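Local coordinates for ribulose-1,5-bisphosphate carboxylase/oxygenase large subunit (Rhodopseudomonas palustris, PDB 3QFW), which is a Rubisco-like protein, probably magnesium-dependent, whose own reaction is not established although it is classed with ribulose-bisphosphate carboxylases, at residues B[198-203]-B[248-253]. Numbering follows the deposited sequence.
Sequences RTLYAP and GLVVVA
Ala202 is held by backbone hydrogen bonds to both Ile163 and Asp165 of the neighbouring strand, and its methyl group points across to Val252 inside the TIM barrel of the catalytic domain. Strands 200-202 and 250-253 are not paired: strand 226-229 lies between them in the barrel wall, paired with 250-253 and joined to Pro203 by a backbone hydrogen bond from Leu228, which makes the two next-but-one neighbours. No hydrogen bond joins them, and even at Ala202 and Val252 the CA atoms stay 7.2 Å apart. What meets is purely apolar, side chains from two strands that converge in the barrel interior, whereas Tyr201 turns outward to helix 177-195. Ala226 lies against Ala202 and Val250, while Leu162 touches Leu200 and Val252.

Nearer the start of the strands, Leu200 and Val250 cross at about a right angle, CD1 of Leu200 coming to 3.8 Å from CG2 of Val250. The valine's chi1 of 179° sets CG2 anti to the carbonyl carbon and beside the backbone N, where it meets the leucine methyl. Val252 repeats this choice of branch two residues along, its CG2, also anti to the carbonyl carbon, lying 4.1 Å from CB of Ala202.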
loop_
_atom_site.group_PDB
_atom_site.type_symbol
_atom_site.label_atom_id
_atom_site.label_comp_id
_atom_site.label_asym_id
_atom_site.label_seq_id
_atom_site.Cartn_x
_atom_site.Cartn_y
_atom_site.Cartn_z
ATOM N N ARG B 198 -27.822 -20.664 -3.515
ATOM C CA ARG B 198 -26.393 -20.953 -3.500
ATOM C C ARG B 198 -25.615 -19.646 -3.253
ATOM O O ARG B 198 -24.549 -19.416 -3.828
ATOM C CB ARG B 198 -25.954 -21.643 -4.807
ATOM C CG ARG B 198 -26.674 -22.977 -5.112
ATOM C CD ARG B 198 -26.067 -23.722 -6.330
ATOM N NE ARG B 198 -24.664 -24.073 -6.096
ATOM C CZ ARG B 198 -24.077 -25.210 -6.466
ATOM N NH1 ARG B 198 -24.752 -26.153 -7.118
ATOM N NH2 ARG B 198 -22.791 -25.406 -6.172
ATOM N N THR B 199 -26.179 -18.797 -2.394
ATOM C CA THR B 199 -25.596 -17.508 -2.046
ATOM C C THR B 199 -24.277 -17.684 -1.299
ATOM O O THR B 199 -24.184 -18.503 -0.380
ATOM C CB THR B 199 -26.539 -16.691 -1.140
ATOM O OG1 THR B 199 -27.679 -16.251 -1.883
ATOM C CG2 THR B 199 -25.804 -15.466 -0.572
ATOM N N LEU B 200 -23.265 -16.909 -1.688
ATOM C CA LEU B 200 -21.951 -16.948 -1.029
ATOM C C LEU B 200 -21.759 -15.807 -0.029
ATOM O O LEU B 200 -22.292 -14.711 -0.208
ATOM C CB LEU B 200 -20.829 -16.874 -2.067
ATOM C CG LEU B 200 -20.671 -18.002 -3.085
ATOM C CD1 LEU B 200 -19.848 -17.512 -4.261
ATOM C CD2 LEU B 200 -20.017 -19.219 -2.451
ATOM N N TYR B 201 -20.980 -16.067 1.017
ATOM C CA TYR B 201 -20.581 -15.019 1.962
ATOM C C TYR B 201 -19.068 -14.788 1.963
ATOM O O TYR B 201 -18.283 -15.730 2.096
ATOM C CB TYR B 201 -21.081 -15.348 3.367
ATOM C CG TYR B 201 -20.579 -14.423 4.455
ATOM C CD1 TYR B 201 -20.673 -13.039 4.326
ATOM C CD2 TYR B 201 -20.036 -14.934 5.628
ATOM C CE1 TYR B 201 -20.205 -12.190 5.341
ATOM C CE2 TYR B 201 -19.587 -14.098 6.634
ATOM C CZ TYR B 201 -19.677 -12.733 6.491
ATOM O OH TYR B 201 -19.223 -11.907 7.513
ATOM N N ALA B 202 -18.669 -13.528 1.818
ATOM C CA ALA B 202 -17.258 -13.157 1.785
ATOM C C ALA B 202 -16.893 -12.231 2.959
ATOM O O ALA B 202 -17.039 -11.018 2.868
ATOM C CB ALA B 202 -16.926 -12.489 0.456
ATOM N N PRO B 203 -16.468 -12.812 4.086
ATOM C CA PRO B 203 -16.021 -12.001 5.229
ATOM C C PRO B 203 -14.663 -11.341 4.970
ATOM O O PRO B 203 -13.837 -11.881 4.228
ATOM C CB PRO B 203 -15.906 -13.024 6.362
ATOM C CG PRO B 203 -15.729 -14.332 5.664
ATOM C CD PRO B 203 -16.545 -14.241 4.419
ATOM N N GLY B 248 -10.189 -23.154 -2.828
ATOM C CA GLY B 248 -11.460 -23.219 -3.531
ATOM C C GLY B 248 -12.472 -22.173 -3.106
ATOM O O GLY B 248 -13.616 -22.151 -3.596
ATOM N N LEU B 249 -12.066 -21.317 -2.173
ATOM C CA LEU B 249 -12.887 -20.189 -1.765
ATOM C C LEU B 249 -12.911 -19.171 -2.893
ATOM O O LEU B 249 -11.928 -19.021 -3.611
ATOM C CB LEU B 249 -12.284 -19.522 -0.524
ATOM C CG LEU B 249 -12.249 -20.313 0.782
ATOM C CD1 LEU B 249 -11.657 -19.463 1.900
ATOM C CD2 LEU B 249 -13.643 -20.777 1.147
ATOM N N VAL B 250 -14.018 -18.460 -3.053
ATOM C CA VAL B 250 -14.016 -17.340 -3.982
ATOM C C VAL B 250 -13.267 -16.184 -3.306
ATOM O O VAL B 250 -13.635 -15.751 -2.207
ATOM C CB VAL B 250 -15.435 -16.914 -4.385
ATOM C CG1 VAL B 250 -15.383 -15.723 -5.324
ATOM C CG2 VAL B 250 -16.186 -18.091 -5.052
ATOM N N VAL B 251 -12.208 -15.702 -3.948
ATOM C CA VAL B 251 -11.434 -14.592 -3.377
ATOM C C VAL B 251 -11.861 -13.277 -4.005
ATOM O O VAL B 251 -11.631 -13.042 -5.194
ATOM C CB VAL B 251 -9.934 -14.777 -3.582
ATOM C CG1 VAL B 251 -9.157 -13.525 -3.057
ATOM C CG2 VAL B 251 -9.466 -16.045 -2.885
ATOM N N VAL B 252 -12.488 -12.426 -3.205
ATOM C CA VAL B 252 -13.004 -11.152 -3.693
ATOM C C VAL B 252 -12.041 -10.053 -3.252
ATOM O O VAL B 252 -11.795 -9.884 -2.058
ATOM C CB VAL B 252 -14.390 -10.841 -3.104
ATOM C CG1 VAL B 252 -14.945 -9.556 -3.702
ATOM C CG2 VAL B 252 -15.368 -12.015 -3.321
ATOM N N ALA B 253 -11.507 -9.302 -4.205
ATOM C CA ALA B 253 -10.598 -8.218 -3.863
ATOM C C ALA B 253 -11.353 -6.898 -3.701
ATOM O O ALA B 253 -12.324 -6.639 -4.415
ATOM C CB ALA B 253 -9.496 -8.093 -4.903
#